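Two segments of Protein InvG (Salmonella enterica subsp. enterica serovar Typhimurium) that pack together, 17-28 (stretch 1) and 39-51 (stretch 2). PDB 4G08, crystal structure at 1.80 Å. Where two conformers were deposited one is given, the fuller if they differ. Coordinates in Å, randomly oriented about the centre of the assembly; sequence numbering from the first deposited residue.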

# COMPACT_ATOMS: atom_id res chain seq x y z
N VAL A 17 -18.48 -17.77 6.67
CA VAL A 17 -17.81 -18.22 7.90
C VAL A 17 -16.52 -18.96 7.57
O VAL A 17 -16.55 -20.11 7.14
CB VAL A 17 -18.69 -19.15 8.77
CG1 VAL A 17 -17.94 -19.53 10.04
CG2 VAL A 17 -20.00 -18.48 9.13
N ALA A 18 -15.40 -18.34 7.89
CA ALA A 18 -14.11 -18.94 7.60
C ALA A 18 -13.72 -19.92 8.69
O ALA A 18 -13.98 -19.69 9.87
CB ALA A 18 -13.06 -17.85 7.48
N LYS A 19 -13.11 -21.03 8.29
CA LYS A 19 -12.56 -21.97 9.25
C LYS A 19 -11.18 -22.43 8.82
O LYS A 19 -11.03 -23.35 8.02
CB LYS A 19 -13.48 -23.17 9.45
CG LYS A 19 -13.01 -24.08 10.58
CD LYS A 19 -13.72 -25.41 10.61
CE LYS A 19 -13.75 -25.97 12.02
NZ LYS A 19 -13.75 -27.45 12.06
N ASP A 20 -10.18 -21.71 9.29
CA ASP A 20 -8.79 -21.98 8.93
C ASP A 20 -8.60 -22.00 7.43
O ASP A 20 -7.93 -22.88 6.89
CB ASP A 20 -8.33 -23.30 9.53
CG ASP A 20 -7.56 -23.10 10.81
OD1 ASP A 20 -8.21 -22.90 11.86
OD2 ASP A 20 -6.34 -22.83 10.72
N ASP A 21 -9.20 -21.03 6.76
CA ASP A 21 -9.05 -20.89 5.33
C ASP A 21 -7.83 -20.03 5.05
O ASP A 21 -7.45 -19.21 5.88
CB ASP A 21 -10.29 -20.24 4.73
CG ASP A 21 -11.53 -21.08 4.92
OD1 ASP A 21 -11.59 -22.20 4.36
OD2 ASP A 21 -12.47 -20.61 5.59
N SER A 22 -7.17 -20.26 3.92
CA SER A 22 -6.01 -19.45 3.59
C SER A 22 -6.48 -18.03 3.30
O SER A 22 -7.60 -17.82 2.85
CB SER A 22 -5.27 -20.02 2.39
OG SER A 22 -5.96 -19.70 1.19
N LEU A 23 -5.60 -17.06 3.53
CA LEU A 23 -5.92 -15.68 3.22
C LEU A 23 -6.27 -15.52 1.75
O LEU A 23 -7.05 -14.65 1.39
CB LEU A 23 -4.76 -14.76 3.56
CG LEU A 23 -4.67 -14.45 5.05
CD1 LEU A 23 -3.97 -13.13 5.31
CD2 LEU A 23 -6.06 -14.43 5.65
N ARG A 24 -5.67 -16.35 0.90
CA ARG A 24 -5.97 -16.24 -0.52
C ARG A 24 -7.42 -16.55 -0.80
O ARG A 24 -8.10 -15.82 -1.52
CB ARG A 24 -5.07 -17.13 -1.37
CG ARG A 24 -5.15 -16.77 -2.84
CD ARG A 24 -4.17 -17.56 -3.69
NE ARG A 24 -2.79 -17.41 -3.23
CZ ARG A 24 -2.02 -16.40 -3.57
NH1 ARG A 24 -2.51 -15.42 -4.31
NH2 ARG A 24 -0.74 -16.37 -3.21
N THR A 25 -7.91 -17.63 -0.22
CA THR A 25 -9.31 -17.99 -0.38
C THR A 25 -10.20 -16.91 0.21
O THR A 25 -11.14 -16.43 -0.45
CB THR A 25 -9.58 -19.32 0.32
OG1 THR A 25 -8.90 -20.37 -0.38
CG2 THR A 25 -11.06 -19.61 0.36
N PHE A 26 -9.82 -16.41 1.37
CA PHE A 26 -10.61 -15.41 2.06
C PHE A 26 -10.74 -14.13 1.24
O PHE A 26 -11.84 -13.63 1.02
CB PHE A 26 -9.99 -15.10 3.40
CG PHE A 26 -10.68 -14.00 4.13
CD1 PHE A 26 -11.87 -14.24 4.79
CD2 PHE A 26 -10.22 -12.71 4.04
CE1 PHE A 26 -12.55 -13.21 5.41
CE2 PHE A 26 -10.86 -11.69 4.69
CZ PHE A 26 -12.04 -11.93 5.35
N PHE A 27 -9.61 -13.60 0.77
CA PHE A 27 -9.67 -12.36 0.00
C PHE A 27 -10.27 -12.53 -1.38
O PHE A 27 -10.94 -11.62 -1.86
CB PHE A 27 -8.30 -11.71 -0.10
CG PHE A 27 -7.88 -11.03 1.14
CD1 PHE A 27 -8.66 -10.04 1.70
CD2 PHE A 27 -6.80 -11.49 1.85
CE1 PHE A 27 -8.32 -9.46 2.90
CE2 PHE A 27 -6.45 -10.93 3.05
CZ PHE A 27 -7.20 -9.90 3.58
N ASP A 28 -10.20 -13.73 -1.94
CA ASP A 28 -10.97 -14.02 -3.14
C ASP A 28 -12.46 -13.89 -2.85
O ASP A 28 -13.20 -13.33 -3.66
CB ASP A 28 -10.68 -15.43 -3.66
CG ASP A 28 -9.41 -15.49 -4.47
OD1 ASP A 28 -8.86 -14.41 -4.80
OD2 ASP A 28 -8.92 -16.61 -4.74
N ILE A 39 -4.80 -9.18 -5.31
CA ILE A 39 -3.57 -9.90 -5.49
C ILE A 39 -2.92 -10.11 -4.14
O ILE A 39 -2.55 -9.16 -3.46
CB ILE A 39 -2.62 -9.11 -6.38
CG1 ILE A 39 -3.31 -8.81 -7.70
CG2 ILE A 39 -1.33 -9.87 -6.62
CD1 ILE A 39 -2.88 -7.49 -8.28
N VAL A 40 -2.85 -11.37 -3.73
CA VAL A 40 -2.34 -11.73 -2.42
C VAL A 40 -0.95 -12.34 -2.52
O VAL A 40 -0.71 -13.22 -3.35
CB VAL A 40 -3.27 -12.71 -1.70
CG1 VAL A 40 -2.72 -13.05 -0.34
CG2 VAL A 40 -4.66 -12.11 -1.55
N SER A 41 -0.01 -11.78 -1.78
CA SER A 41 1.38 -12.19 -1.87
C SER A 41 1.56 -13.60 -1.34
O SER A 41 0.74 -14.10 -0.58
CB SER A 41 2.26 -11.23 -1.08
OG SER A 41 2.20 -11.54 0.30
N LYS A 42 2.73 -14.16 -1.60
CA LYS A 42 3.02 -15.50 -1.14
C LYS A 42 2.93 -15.57 0.38
O LYS A 42 2.24 -16.43 0.93
CB LYS A 42 4.41 -15.91 -1.59
CG LYS A 42 4.98 -17.07 -0.80
CD LYS A 42 6.44 -17.30 -1.12
CE LYS A 42 7.32 -16.57 -0.13
NZ LYS A 42 8.68 -16.39 -0.69
N MET A 43 3.58 -14.64 1.06
CA MET A 43 3.61 -14.67 2.52
C MET A 43 2.24 -14.41 3.13
O MET A 43 1.96 -14.89 4.23
CB MET A 43 4.61 -13.67 3.09
CG MET A 43 6.05 -14.05 2.83
SD MET A 43 6.49 -15.58 3.67
CE MET A 43 6.42 -15.06 5.38
N ALA A 44 1.43 -13.57 2.51
CA ALA A 44 0.10 -13.34 3.07
C ALA A 44 -0.73 -14.60 2.92
O ALA A 44 -1.52 -14.95 3.80
CB ALA A 44 -0.58 -12.18 2.38
N ALA A 45 -0.59 -15.25 1.77
CA ALA A 45 -1.42 -16.38 1.41
C ALA A 45 -1.21 -17.58 2.31
O ALA A 45 -2.07 -18.46 2.38
CB ALA A 45 -1.20 -16.75 -0.04
N ARG A 46 -0.08 -17.65 3.01
CA ARG A 46 0.15 -18.80 3.87
C ARG A 46 -0.47 -18.65 5.25
O ARG A 46 -0.56 -19.62 6.00
CB ARG A 46 1.63 -19.12 3.99
CG ARG A 46 2.43 -18.08 4.74
CD ARG A 46 3.90 -18.33 4.49
NE ARG A 46 4.40 -19.46 5.26
CZ ARG A 46 4.94 -19.37 6.47
NH1 ARG A 46 5.03 -18.19 7.07
NH2 ARG A 46 5.36 -20.46 7.09
N LYS A 47 -1.05 -17.48 5.53
CA LYS A 47 -1.77 -17.29 6.77
C LYS A 47 -3.17 -17.87 6.66
O LYS A 47 -3.70 -18.03 5.60
CB LYS A 47 -1.84 -15.82 7.14
CG LYS A 47 -0.55 -15.24 7.63
CD LYS A 47 -0.63 -13.77 7.79
CE LYS A 47 0.39 -13.23 8.74
NZ LYS A 47 1.50 -14.11 8.95
N LYS A 48 -3.74 -18.22 7.80
CA LYS A 48 -5.09 -18.73 7.84
C LYS A 48 -5.96 -17.77 8.60
O LYS A 48 -5.48 -17.01 9.45
CB LYS A 48 -5.12 -20.09 8.54
CG LYS A 48 -4.08 -21.06 8.02
CD LYS A 48 -4.64 -21.87 6.86
CE LYS A 48 -3.61 -22.84 6.32
NZ LYS A 48 -3.85 -23.09 4.88
N ILE A 49 -7.26 -17.92 8.43
CA ILE A 49 -8.18 -17.03 9.09
C ILE A 49 -9.46 -17.77 9.46
O ILE A 49 -9.83 -18.75 8.81
CB ILE A 49 -8.49 -15.81 8.22
CG1 ILE A 49 -9.26 -14.78 9.04
CG2 ILE A 49 -9.24 -16.21 6.96
CD1 ILE A 49 -9.59 -13.54 8.24
N THR A 50 -9.98 -17.45 10.64
CA THR A 50 -11.23 -18.03 11.09
C THR A 50 -12.15 -16.93 11.56
O THR A 50 -11.71 -15.94 12.13
CB THR A 50 -11.00 -18.99 12.27
OG1 THR A 50 -10.31 -20.15 11.81
CG2 THR A 50 -12.32 -19.41 12.85
N GLY A 51 -13.44 -17.11 11.32
CA GLY A 51 -14.44 -16.22 11.89
C GLY A 51 -15.65 -16.03 11.02
O GLY A 51 -15.68 -16.41 9.85
O HOH W 1 -6.30 -24.08 4.75
O HOH W 2 -7.64 -20.07 11.68

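Stretch 2 meets the two strand segments and the helix of stretch 1 through an antiparallel ladder near its end and through apolar and Arg-24 contacts along its length; together they bury 893 Å². Val-40 points toward stretch 1: its CG2 lies 3.9 Å from Phe-27 CB, a compact branched side chain against the helix. Its carbonyl receives two weak hydrogen bonds from the Arg-24 guanidinium (NH1 to Val-40 O 3.0 Å, NH2 to Val-40 O 3.2 Å), and Val-40 CB sits over one face of that group. The CA-to-CB bond of Arg-24 points sideways to stretch 2, but the end of its side chain comes nearer. Ser-41 caps the following weakly bonded helix, its OG accepting from Ala-44 N (3.1 Å). Arg-24 NH2 lies 3.2 Å from Ala-45 CB, a side chain of one carbon, while Ala-44 O lies 3.3 Å from Leu-23 CB. Lys-47 O accepts from Leu-23 N (3.0 Å), just where the stretch 1 helix begins; Ser-22 caps that helix, its OG accepting from Thr-25 N (3.2 Å). Lys-48 pairs with Ser-22, their side chains diverging, and Lys-48 NZ donates to a water (2.6 Å) that in turn donates to Asp-20 O (2.9 Å). Ile-49 is buried and has more area covered by the other stretch than any other residue here. Its backbone bonds Asp-21 both ways (Ile-49 N to Asp-21 O 2.9 Å, Asp-21 N to Ile-49 O 3.1 Å), while its side chain meets Leu-23 CD2 at CB (3.8 Å) and Phe-26 CB at CG2 (3.8 Å), and lays CD1 over the Phe-26 ring, 4.0 Å from the centroid. A bulge shifts the register by one beyond this pair, and Thr-50 OG1 accepts from Asp-20 N (3.0 Å). Gly-51 closes the ladder with Ala-18 (Ala-18 N to Gly-51 O 2.8 Å, Gly-51 N to Ala-18 O 3.0 Å); at its backbone angles a CB would jam against the preceding carbonyl.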